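Side-chain contacts in sortase B (PDB 3PSQ), which takes part in pilus assembly in Streptococcus pyogenes as a class B sortase, a family of enzymes that typically cleave and join surface proteins: residues N33-A38 with N57-N62; L91-H96 with D196-V201; K119-E124 with R183-S188. All blocks are in the same frame, centred on the assembly; numbering follows the deposited sequence.

Interaction 1 (N33-A38 with N57-N62); sequences NSDVMA and NLEYIN. With ZN (zinc ion), chain P.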
loop_
_atom_site.group_PDB
_atom_site.type_symbol
_atom_site.label_atom_id
_atom_site.label_comp_id
_atom_site.label_asym_id
_atom_site.label_seq_id
_atom_site.Cartn_x
_atom_site.Cartn_y
_atom_site.Cartn_z
ATOM N N ASN A 33 16.083 -4.439 -12.488
ATOM C CA ASN A 33 15.409 -5.478 -11.744
ATOM C C ASN A 33 13.987 -5.568 -12.276
ATOM O O ASN A 33 13.137 -4.712 -11.998
ATOM C CB ASN A 33 15.451 -5.115 -10.239
ATOM C CG ASN A 33 14.702 -6.118 -9.336
ATOM O OD1 ASN A 33 14.308 -7.199 -9.760
ATOM N ND2 ASN A 33 14.496 -5.732 -8.098
ATOM N N SER A 34 13.716 -6.636 -13.017
ATOM C CA SER A 34 12.374 -6.860 -13.562
ATOM C C SER A 34 11.270 -6.983 -12.493
ATOM O O SER A 34 10.073 -6.890 -12.834
ATOM C CB SER A 34 12.373 -8.075 -14.479
ATOM O OG SER A 34 12.643 -9.260 -13.732
ATOM N N ASP A 35 11.644 -7.175 -11.219
ATOM C CA ASP A 35 10.658 -7.070 -10.115
ATOM C C ASP A 35 10.098 -5.645 -9.909
ATOM O O ASP A 35 9.007 -5.482 -9.363
ATOM C CB ASP A 35 11.271 -7.521 -8.785
ATOM C CG ASP A 35 11.423 -9.030 -8.665
ATOM O OD1 ASP A 35 11.156 -9.757 -9.635
ATOM O OD2 ASP A 35 11.818 -9.488 -7.571
ATOM N N VAL A 36 10.867 -4.621 -10.289
ATOM C CA VAL A 36 10.411 -3.227 -10.197
ATOM C C VAL A 36 9.180 -3.027 -11.112
ATOM O O VAL A 36 9.224 -3.387 -12.280
ATOM C CB VAL A 36 11.550 -2.215 -10.520
ATOM C CG1 VAL A 36 11.023 -0.767 -10.519
ATOM C CG2 VAL A 36 12.755 -2.361 -9.501
ATOM N N MET A 37 8.079 -2.487 -10.585
ATOM C CA MET A 37 6.855 -2.441 -11.412
ATOM C C MET A 37 5.954 -1.215 -11.208
ATOM O O MET A 37 4.940 -1.090 -11.864
ATOM C CB MET A 37 6.009 -3.744 -11.281
ATOM C CG MET A 37 5.897 -4.287 -9.890
ATOM S SD MET A 37 5.039 -3.243 -8.702
ATOM C CE MET A 37 3.404 -3.019 -9.492
ATOM N N ALA A 38 6.297 -0.337 -10.287
ATOM C CA ALA A 38 5.515 0.885 -10.104
ATOM C C ALA A 38 6.277 1.961 -9.319
ATOM O O ALA A 38 7.304 1.691 -8.717
ATOM C CB ALA A 38 4.190 0.593 -9.427
ATOM N N ASN A 57 6.009 -13.005 -0.547
ATOM C CA ASN A 57 5.961 -11.820 0.291
ATOM C C ASN A 57 7.056 -11.731 1.350
ATOM O O ASN A 57 6.996 -10.888 2.241
ATOM C CB ASN A 57 4.601 -11.679 0.952
ATOM C CG ASN A 57 3.495 -11.344 -0.049
ATOM O OD1 ASN A 57 3.750 -10.821 -1.145
ATOM N ND2 ASN A 57 2.252 -11.629 0.338
ATOM N N LEU A 58 8.057 -12.598 1.258
ATOM C CA LEU A 58 9.179 -12.549 2.210
ATOM C C LEU A 58 10.458 -12.051 1.517
ATOM O O LEU A 58 11.324 -11.504 2.166
ATOM C CB LEU A 58 9.406 -13.934 2.862
ATOM C CG LEU A 58 8.234 -14.573 3.667
ATOM C CD1 LEU A 58 8.498 -15.990 4.105
ATOM C CD2 LEU A 58 7.898 -13.808 4.872
ATOM N N GLU A 59 10.521 -12.206 0.193
ATOM C CA GLU A 59 11.674 -11.878 -0.630
ATOM C C GLU A 59 12.376 -10.516 -0.375
ATOM O O GLU A 59 13.623 -10.417 -0.446
ATOM C CB GLU A 59 11.326 -12.031 -2.124
ATOM C CG GLU A 59 12.438 -11.526 -3.117
ATOM C CD GLU A 59 12.001 -11.658 -4.561
ATOM O OE1 GLU A 59 10.808 -11.945 -4.781
ATOM O OE2 GLU A 59 12.816 -11.458 -5.483
ATOM N N TYR A 60 11.584 -9.497 -0.094
ATOM C CA TYR A 60 12.102 -8.151 0.081
ATOM C C TYR A 60 12.283 -7.705 1.537
ATOM O O TYR A 60 12.459 -6.529 1.790
ATOM C CB TYR A 60 11.296 -7.102 -0.766
ATOM C CG TYR A 60 11.719 -7.200 -2.215
ATOM C CD1 TYR A 60 12.838 -6.546 -2.663
ATOM C CD2 TYR A 60 11.069 -8.062 -3.104
ATOM C CE1 TYR A 60 13.287 -6.713 -3.956
ATOM C CE2 TYR A 60 11.503 -8.215 -4.413
ATOM C CZ TYR A 60 12.614 -7.537 -4.829
ATOM O OH TYR A 60 13.092 -7.662 -6.120
ATOM N N ILE A 61 12.244 -8.628 2.490
ATOM C CA ILE A 61 12.691 -8.308 3.861
ATOM C C ILE A 61 14.135 -7.766 3.909
ATOM O O ILE A 61 14.384 -6.781 4.560
ATOM C CB ILE A 61 12.598 -9.536 4.813
ATOM C CG1 ILE A 61 11.143 -9.975 5.021
ATOM C CG2 ILE A 61 13.314 -9.264 6.146
ATOM C CD1 ILE A 61 11.014 -11.379 5.574
ATOM N N ASN A 62 15.064 -8.370 3.176
ATOM C CA ASN A 62 16.484 -7.999 3.226
ATOM C C ASN A 62 17.038 -7.840 1.794
ATOM O O ASN A 62 18.190 -8.210 1.469
ATOM C CB ASN A 62 17.296 -9.093 3.967
ATOM C CG ASN A 62 17.219 -8.972 5.489
ATOM O OD1 ASN A 62 16.752 -9.890 6.175
ATOM N ND2 ASN A 62 17.683 -7.841 6.028
HETATM ZN ZN ZN P . 12.186 -11.456 -7.331
HETATM O O HOH W 1 13.852 -11.600 -8.508
#

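Interaction 2 (L91-H96 with D196-V201); sequences LIYAHH and DGRIIV. With ZN (zinc ion), chain R; ZN (zinc ion), chain L; ACY (acetic acid), chain H.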
loop_
_atom_site.group_PDB
_atom_site.type_symbol
_atom_site.label_atom_id
_atom_site.label_comp_id
_atom_site.label_asym_id
_atom_site.label_seq_id
_atom_site.Cartn_x
_atom_site.Cartn_y
_atom_site.Cartn_z
ATOM N N LEU A 91 -2.501 -4.687 -2.447
ATOM C CA LEU A 91 -1.852 -4.486 -1.151
ATOM C C LEU A 91 -0.359 -4.195 -1.350
ATOM O O LEU A 91 0.421 -5.010 -1.925
ATOM C CB LEU A 91 -2.050 -5.699 -0.247
ATOM C CG LEU A 91 -1.424 -5.603 1.153
ATOM C CD1 LEU A 91 -1.952 -4.426 2.040
ATOM C CD2 LEU A 91 -1.561 -6.937 1.839
ATOM N N ILE A 92 0.004 -2.995 -0.942
ATOM C CA ILE A 92 1.399 -2.585 -0.905
ATOM C C ILE A 92 1.850 -2.588 0.569
ATOM O O ILE A 92 1.255 -1.936 1.437
ATOM C CB ILE A 92 1.614 -1.199 -1.552
ATOM C CG1 ILE A 92 1.207 -1.257 -3.032
ATOM C CG2 ILE A 92 3.088 -0.755 -1.378
ATOM C CD1 ILE A 92 1.361 0.050 -3.821
ATOM N N TYR A 93 2.879 -3.371 0.840
ATOM C CA TYR A 93 3.253 -3.706 2.198
ATOM C C TYR A 93 4.748 -3.431 2.415
ATOM O O TYR A 93 5.542 -3.370 1.447
ATOM C CB TYR A 93 2.926 -5.217 2.446
ATOM C CG TYR A 93 2.993 -5.615 3.884
ATOM C CD1 TYR A 93 1.940 -5.351 4.742
ATOM C CD2 TYR A 93 4.149 -6.224 4.397
ATOM C CE1 TYR A 93 2.005 -5.671 6.097
ATOM C CE2 TYR A 93 4.224 -6.557 5.745
ATOM C CZ TYR A 93 3.154 -6.288 6.593
ATOM O OH TYR A 93 3.226 -6.629 7.941
ATOM N N ALA A 94 5.117 -3.196 3.675
ATOM C CA ALA A 94 6.538 -3.174 4.093
ATOM C C ALA A 94 6.680 -3.988 5.359
ATOM O O ALA A 94 5.845 -3.882 6.246
ATOM C CB ALA A 94 7.075 -1.725 4.299
ATOM N N HIS A 95 7.698 -4.849 5.411
ATOM C CA HIS A 95 8.036 -5.537 6.644
ATOM C C HIS A 95 8.607 -4.557 7.675
ATOM O O HIS A 95 8.772 -3.359 7.410
ATOM C CB HIS A 95 9.023 -6.687 6.364
ATOM C CG HIS A 95 8.370 -7.876 5.730
ATOM N ND1 HIS A 95 7.711 -8.839 6.467
ATOM C CD2 HIS A 95 8.260 -8.249 4.432
ATOM C CE1 HIS A 95 7.223 -9.754 5.649
ATOM N NE2 HIS A 95 7.523 -9.407 4.413
ATOM N N HIS A 96 8.894 -5.065 8.864
ATOM C CA HIS A 96 9.244 -4.192 9.978
ATOM C C HIS A 96 10.317 -3.153 9.674
ATOM O O HIS A 96 10.115 -1.960 9.946
ATOM C CB HIS A 96 9.636 -5.043 11.206
ATOM C CG HIS A 96 10.348 -4.281 12.288
ATOM N ND1 HIS A 96 9.678 -3.537 13.235
ATOM C CD2 HIS A 96 11.662 -4.201 12.610
ATOM C CE1 HIS A 96 10.549 -3.014 14.089
ATOM N NE2 HIS A 96 11.761 -3.400 13.728
ATOM N N ASP A 196 1.249 -6.797 18.028
ATOM C CA ASP A 196 1.201 -7.334 16.655
ATOM C C ASP A 196 0.565 -6.330 15.709
ATOM O O ASP A 196 0.007 -6.700 14.682
ATOM C CB ASP A 196 0.403 -8.639 16.640
ATOM C CG ASP A 196 1.022 -9.679 17.545
ATOM O OD1 ASP A 196 2.257 -9.843 17.514
ATOM O OD2 ASP A 196 0.299 -10.341 18.288
ATOM N N GLY A 197 0.677 -5.053 16.080
ATOM C CA GLY A 197 -0.143 -4.015 15.510
ATOM C C GLY A 197 0.192 -3.778 14.069
ATOM O O GLY A 197 1.378 -3.872 13.689
ATOM N N ARG A 198 -0.849 -3.513 13.260
ATOM C CA ARG A 198 -0.640 -3.126 11.847
ATOM C C ARG A 198 -1.411 -1.853 11.526
ATOM O O ARG A 198 -2.519 -1.647 12.011
ATOM C CB ARG A 198 -1.005 -4.241 10.847
ATOM C CG ARG A 198 -0.258 -5.559 10.990
ATOM C CD ARG A 198 1.164 -5.483 10.483
ATOM N NE ARG A 198 1.881 -6.754 10.633
ATOM C CZ ARG A 198 2.659 -7.079 11.667
ATOM N NH1 ARG A 198 2.826 -6.218 12.672
ATOM N NH2 ARG A 198 3.307 -8.257 11.703
ATOM N N ILE A 199 -0.817 -0.997 10.716
ATOM C CA ILE A 199 -1.566 0.118 10.202
ATOM C C ILE A 199 -1.887 -0.094 8.713
ATOM O O ILE A 199 -1.042 -0.568 7.951
ATOM C CB ILE A 199 -0.834 1.482 10.429
ATOM C CG1 ILE A 199 -1.720 2.627 9.945
ATOM C CG2 ILE A 199 0.536 1.473 9.756
ATOM C CD1 ILE A 199 -1.253 4.014 10.353
ATOM N N ILE A 200 -3.103 0.273 8.300
ATOM C CA ILE A 200 -3.440 0.262 6.881
ATOM C C ILE A 200 -4.058 1.612 6.507
ATOM O O ILE A 200 -4.975 2.077 7.190
ATOM C CB ILE A 200 -4.472 -0.855 6.538
ATOM C CG1 ILE A 200 -3.949 -2.229 6.976
ATOM C CG2 ILE A 200 -4.813 -0.831 5.059
ATOM C CD1 ILE A 200 -4.898 -3.397 6.743
ATOM N N VAL A 201 -3.533 2.229 5.449
ATOM C CA VAL A 201 -4.155 3.350 4.772
ATOM C C VAL A 201 -4.712 2.838 3.441
ATOM O O VAL A 201 -3.974 2.319 2.574
ATOM C CB VAL A 201 -3.169 4.486 4.493
ATOM C CG1 VAL A 201 -3.822 5.573 3.613
ATOM C CG2 VAL A 201 -2.665 5.112 5.808
HETATM ZN ZN ZN R . 7.792 -9.300 8.350
HETATM ZN ZN ZN L . 7.638 -3.406 13.384
HETATM C C ACY H . 6.121 -7.356 9.315
HETATM O O ACY H . 5.252 -7.929 8.577
HETATM O OXT ACY H . 7.305 -7.759 9.399
HETATM C CH3 ACY H . 5.747 -6.099 10.062
HETATM O O HOH W 2 7.067 -5.556 13.843
#

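Interaction 3 (K119-E124 with R183-S188); sequences KEFSIE and RFVALS. With ZN (zinc ion), chain N; ACY (acetic acid), chain F.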
loop_
_atom_site.group_PDB
_atom_site.type_symbol
_atom_site.label_atom_id
_atom_site.label_comp_id
_atom_site.label_asym_id
_atom_site.label_seq_id
_atom_site.Cartn_x
_atom_site.Cartn_y
_atom_site.Cartn_z
ATOM N N LYS A 119 -5.565 13.523 0.985
ATOM C CA LYS A 119 -6.731 12.715 0.623
ATOM C C LYS A 119 -6.478 11.811 -0.568
ATOM O O LYS A 119 -7.362 11.081 -0.996
ATOM C CB LYS A 119 -7.894 13.645 0.275
ATOM C CG LYS A 119 -8.465 14.386 1.440
ATOM C CD LYS A 119 -9.208 15.613 0.940
ATOM C CE LYS A 119 -10.400 15.907 1.829
ATOM N NZ LYS A 119 -11.395 16.661 1.008
ATOM N N GLU A 120 -5.278 11.873 -1.128
ATOM C CA GLU A 120 -4.996 11.065 -2.282
ATOM C C GLU A 120 -3.542 10.546 -2.271
ATOM O O GLU A 120 -2.661 11.106 -1.622
ATOM C CB GLU A 120 -5.260 11.887 -3.542
ATOM C CG GLU A 120 -4.501 13.202 -3.518
ATOM C CD GLU A 120 -4.819 14.094 -4.687
ATOM O OE1 GLU A 120 -5.817 14.850 -4.582
ATOM O OE2 GLU A 120 -4.060 14.046 -5.687
ATOM N N PHE A 121 -3.300 9.467 -3.010
ATOM C CA PHE A 121 -1.952 9.138 -3.384
ATOM C C PHE A 121 -2.022 8.641 -4.785
ATOM O O PHE A 121 -3.116 8.390 -5.308
ATOM C CB PHE A 121 -1.301 8.144 -2.419
ATOM C CG PHE A 121 -1.950 6.773 -2.365
ATOM C CD1 PHE A 121 -1.534 5.759 -3.224
ATOM C CD2 PHE A 121 -2.907 6.489 -1.406
ATOM C CE1 PHE A 121 -2.094 4.473 -3.131
ATOM C CE2 PHE A 121 -3.463 5.233 -1.283
ATOM C CZ PHE A 121 -3.067 4.212 -2.152
ATOM N N SER A 122 -0.877 8.527 -5.429
ATOM C CA SER A 122 -0.912 8.178 -6.821
ATOM C C SER A 122 0.149 7.151 -7.175
ATOM O O SER A 122 1.182 7.063 -6.510
ATOM C CB SER A 122 -0.723 9.451 -7.649
ATOM O OG SER A 122 0.534 10.032 -7.380
ATOM N N ILE A 123 -0.102 6.381 -8.227
ATOM C CA ILE A 123 0.801 5.337 -8.604
ATOM C C ILE A 123 1.073 5.486 -10.087
ATOM O O ILE A 123 0.167 5.798 -10.837
ATOM C CB ILE A 123 0.200 3.940 -8.290
ATOM C CG1 ILE A 123 0.316 3.637 -6.798
ATOM C CG2 ILE A 123 0.863 2.836 -9.120
ATOM C CD1 ILE A 123 -0.633 2.552 -6.345
ATOM N N GLU A 124 2.312 5.267 -10.508
ATOM C CA GLU A 124 2.592 5.156 -11.907
ATOM C C GLU A 124 3.122 3.761 -12.192
ATOM O O GLU A 124 4.091 3.314 -11.557
ATOM C CB GLU A 124 3.625 6.190 -12.331
ATOM C CG GLU A 124 4.045 6.059 -13.780
ATOM C CD GLU A 124 4.769 7.299 -14.276
ATOM O OE1 GLU A 124 4.913 8.270 -13.508
ATOM O OE2 GLU A 124 5.198 7.323 -15.438
ATOM N N ARG A 183 -12.098 -0.218 -7.592
ATOM C CA ARG A 183 -10.877 -0.908 -7.156
ATOM C C ARG A 183 -10.183 -0.189 -5.992
ATOM O O ARG A 183 -10.215 1.039 -5.869
ATOM C CB ARG A 183 -9.886 -1.058 -8.310
ATOM C CG ARG A 183 -10.360 -1.888 -9.494
ATOM C CD ARG A 183 -9.295 -1.806 -10.599
ATOM N NE ARG A 183 -9.508 -0.627 -11.427
ATOM C CZ ARG A 183 -8.575 0.063 -12.084
ATOM N NH1 ARG A 183 -7.291 -0.275 -12.041
ATOM N NH2 ARG A 183 -8.943 1.124 -12.801
ATOM N N PHE A 184 -9.493 -0.963 -5.171
ATOM C CA PHE A 184 -8.922 -0.433 -3.933
ATOM C C PHE A 184 -7.416 -0.638 -3.877
ATOM O O PHE A 184 -6.883 -1.506 -4.545
ATOM C CB PHE A 184 -9.627 -1.081 -2.756
ATOM C CG PHE A 184 -11.112 -0.847 -2.758
ATOM C CD1 PHE A 184 -11.651 0.282 -2.152
ATOM C CD2 PHE A 184 -11.981 -1.741 -3.399
ATOM C CE1 PHE A 184 -13.025 0.512 -2.175
ATOM C CE2 PHE A 184 -13.361 -1.517 -3.403
ATOM C CZ PHE A 184 -13.874 -0.382 -2.784
ATOM N N VAL A 185 -6.734 0.219 -3.133
ATOM C CA VAL A 185 -5.289 0.100 -2.932
ATOM C C VAL A 185 -5.000 0.433 -1.483
ATOM O O VAL A 185 -5.467 1.460 -0.947
ATOM C CB VAL A 185 -4.420 0.998 -3.854
ATOM C CG1 VAL A 185 -2.955 0.707 -3.589
ATOM C CG2 VAL A 185 -4.676 0.719 -5.281
ATOM N N ALA A 186 -4.262 -0.474 -0.853
ATOM C CA ALA A 186 -3.942 -0.377 0.549
ATOM C C ALA A 186 -2.418 -0.293 0.687
ATOM O O ALA A 186 -1.672 -0.935 -0.064
ATOM C CB ALA A 186 -4.485 -1.595 1.278
ATOM N N LEU A 187 -1.974 0.559 1.594
ATOM C CA LEU A 187 -0.575 0.665 1.973
ATOM C C LEU A 187 -0.514 0.320 3.463
ATOM O O LEU A 187 -1.283 0.848 4.264
ATOM C CB LEU A 187 -0.038 2.085 1.781
ATOM C CG LEU A 187 -0.490 2.937 0.607
ATOM C CD1 LEU A 187 -0.076 4.421 0.879
ATOM C CD2 LEU A 187 0.115 2.390 -0.681
ATOM N N SER A 188 0.438 -0.527 3.829
ATOM C CA SER A 188 0.455 -1.096 5.167
ATOM C C SER A 188 1.869 -1.444 5.685
ATOM O O SER A 188 2.780 -1.817 4.919
ATOM C CB SER A 188 -0.400 -2.372 5.160
ATOM O OG SER A 188 -0.628 -2.847 6.473
HETATM ZN ZN ZN N . 6.493 8.889 -16.208
HETATM C C ACY F . 3.177 8.959 -9.471
HETATM O O ACY F . 4.388 9.275 -9.492
HETATM O OXT ACY F . 2.700 8.174 -8.622
HETATM C CH3 ACY F . 2.253 9.546 -10.507
HETATM O O HOH W 3 8.484 8.111 -15.476
#

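Interaction 1 (N33-A38 with N57-N62)
A zinc site and its second shell tie the turn at Asn-33 to Val-36 to the loop that carries Glu-59 and Tyr-60. The metal is held by one oxygen of each carboxylate: Asp-35 OD2 lies 2.0 Å from zinc, and Glu-59 OE2 binds from the other segment. Glu-55 and a water complete the set of ligands. Sharing the ion brings the two acidic oxygens, Asp-35 OD2 and Glu-59 OE2, within 3.0 Å of each other, a pairing the metal makes tolerable; Lys-63 also donates to Glu-59 OE2. Glu-59 spans the distance to the ion on an extended chain whose CG is set opposite the backbone N (chi1 173°). Tyr-60 forms the second shell. Tyr-60 OH donates to Asp-35 OD2 over 2.7 Å, meeting this oxygen on the anti side, slightly out of the carboxylate plane. Tyr-60 OH also accepts from Asn-33 ND2 at 3.1 Å in an almost straight bond (176°) within the amide plane. The phenol oxygen is thus gripped twice, and Asp-35 OD2 serves metal and phenol together, which should help fix the carboxylate's rotation. Asn-33 is steadied in turn: its OD1 takes the backbone N of Asp-35 at 3.0 Å as an Asx turn, while ND2 also reaches Val-65 O. The Asn-33 turn follows helix 22-32 and leads into strand 36-41, whose Val-36 packs back on that helix, and Tyr-60 rests on Val-52 of strand 48-53.

Interaction 2 (L91-H96 with D196-V201)
Tyr-93 and Arg-198 supply most of the buried surface, their side chains crossing at about a right angle so that Tyr-93 OH comes 3.0 Å from Arg-198 NE. The phenol oxygen stands obliquely to the guanidinium group, whose plane is turned 55° from that of the ring. Arg-198 is bent at its second torsion (chi2 -75°), which folds the head back far enough for NH1 to donate to Gly-197 O, 2.9 Å away. An acetate, probably from the crystallisation liquor, lies between the two segments. Its methyl carbon CH3 sits over the guanidinium face, 3.6 Å from Arg-198 CZ. Acetate O lies in the plane of the Tyr-93 ring, at the edge, 2.5 Å from Tyr-93 OH, a hydrogen bond short enough that its exact length is doubtful. The other acetate oxygen, OXT, binds a zinc ion that is also held by His-95 ND1 at 1.9 Å, and it accepts from the backbone N of His-96 at 3.2 Å. This is the sortase active-site cleft: His-95 is the predicted proton donor and acceptor, Cys-190 the predicted acyl-thioester residue and Arg-198 the predicted transition-state stabiliser. A second zinc is bound by His-96 ND1 together with Cys-190 and Asp-192, so metal occupies the predicted nucleophile in this crystal. Strand 184-190 runs between strands 89-93 and 197-205, and the Tyr-93 and Arg-198 side chains bridge across it. One face of the His-95 ring is covered by Tyr-93 CE2.

Interaction 3 (K119-E124 with R183-S188)
The Phe-121 ring has Leu-187 over one face and Val-185 at its edge. Leu-187 CD1 sits above the ring centre, 4.1 Å from the Phe-121 centroid and only 10° off the normal, a clear CH-pi contact. Its sister methyl reaches the rim of the same ring, with Leu-187 CD2 3.9 Å from Phe-121 CE1. At the edge, Val-185 CG1 lies near the ring plane, 3.8 Å from Phe-121 CZ, and the Val-185 carbonyl oxygen also lies in that plane. Phe-121 holds CG between its backbone N and carbonyl carbon (chi1 64°), the torsion that turns a face to Leu-187 and the CZ edge to Val-185. Ile-123, two residues along the same strand, adds one more touch: its CD1 meets Val-185 CG1 at 4.0 Å, so a single valine methyl serves both residues. The side chains that meet are all apolar and buried, with no hydrogen bond across the contact. The axes of strands 120-124 and 184-188 approach to 10.1 Å, their directions 100° apart, facing each other across the interior of the sortase beta-barrel instead of pairing by backbone. Elsewhere on strand 120-125, Ser-122 OG donates to an acetate, and Glu-124 OE2 binds zinc. Strand 120-125 lies between 36-41 and 130-142 in the curled sheet, from which Leu-40 and Ile-133 also pack on Phe-121, while strand 184-190 runs between 89-93 and 197-205.

Overall arrangement
All three contacts reach the same curled sheet, and interaction 2 holds the predicted active site. Interaction 1 lies with its centre about 16 Å from that of interaction 2, yet the two join directly, as Asn-57 O lies 2.7 Å from His-95 NE2 and Ile-61 packs on the His-95 ring. Interactions 2 and 3, with centres about 13 Å apart, share strand 184-190: its Ala-186 O lies 2.8 Å from Ile-92 N, and Ser-188 OG lies 2.7 Å from Ile-199 O. The buried packing of residues 183-188 therefore belongs to the strand that ends at Cys-190. Interactions 1 and 3 meet where Ala-38 packs on Ile-123.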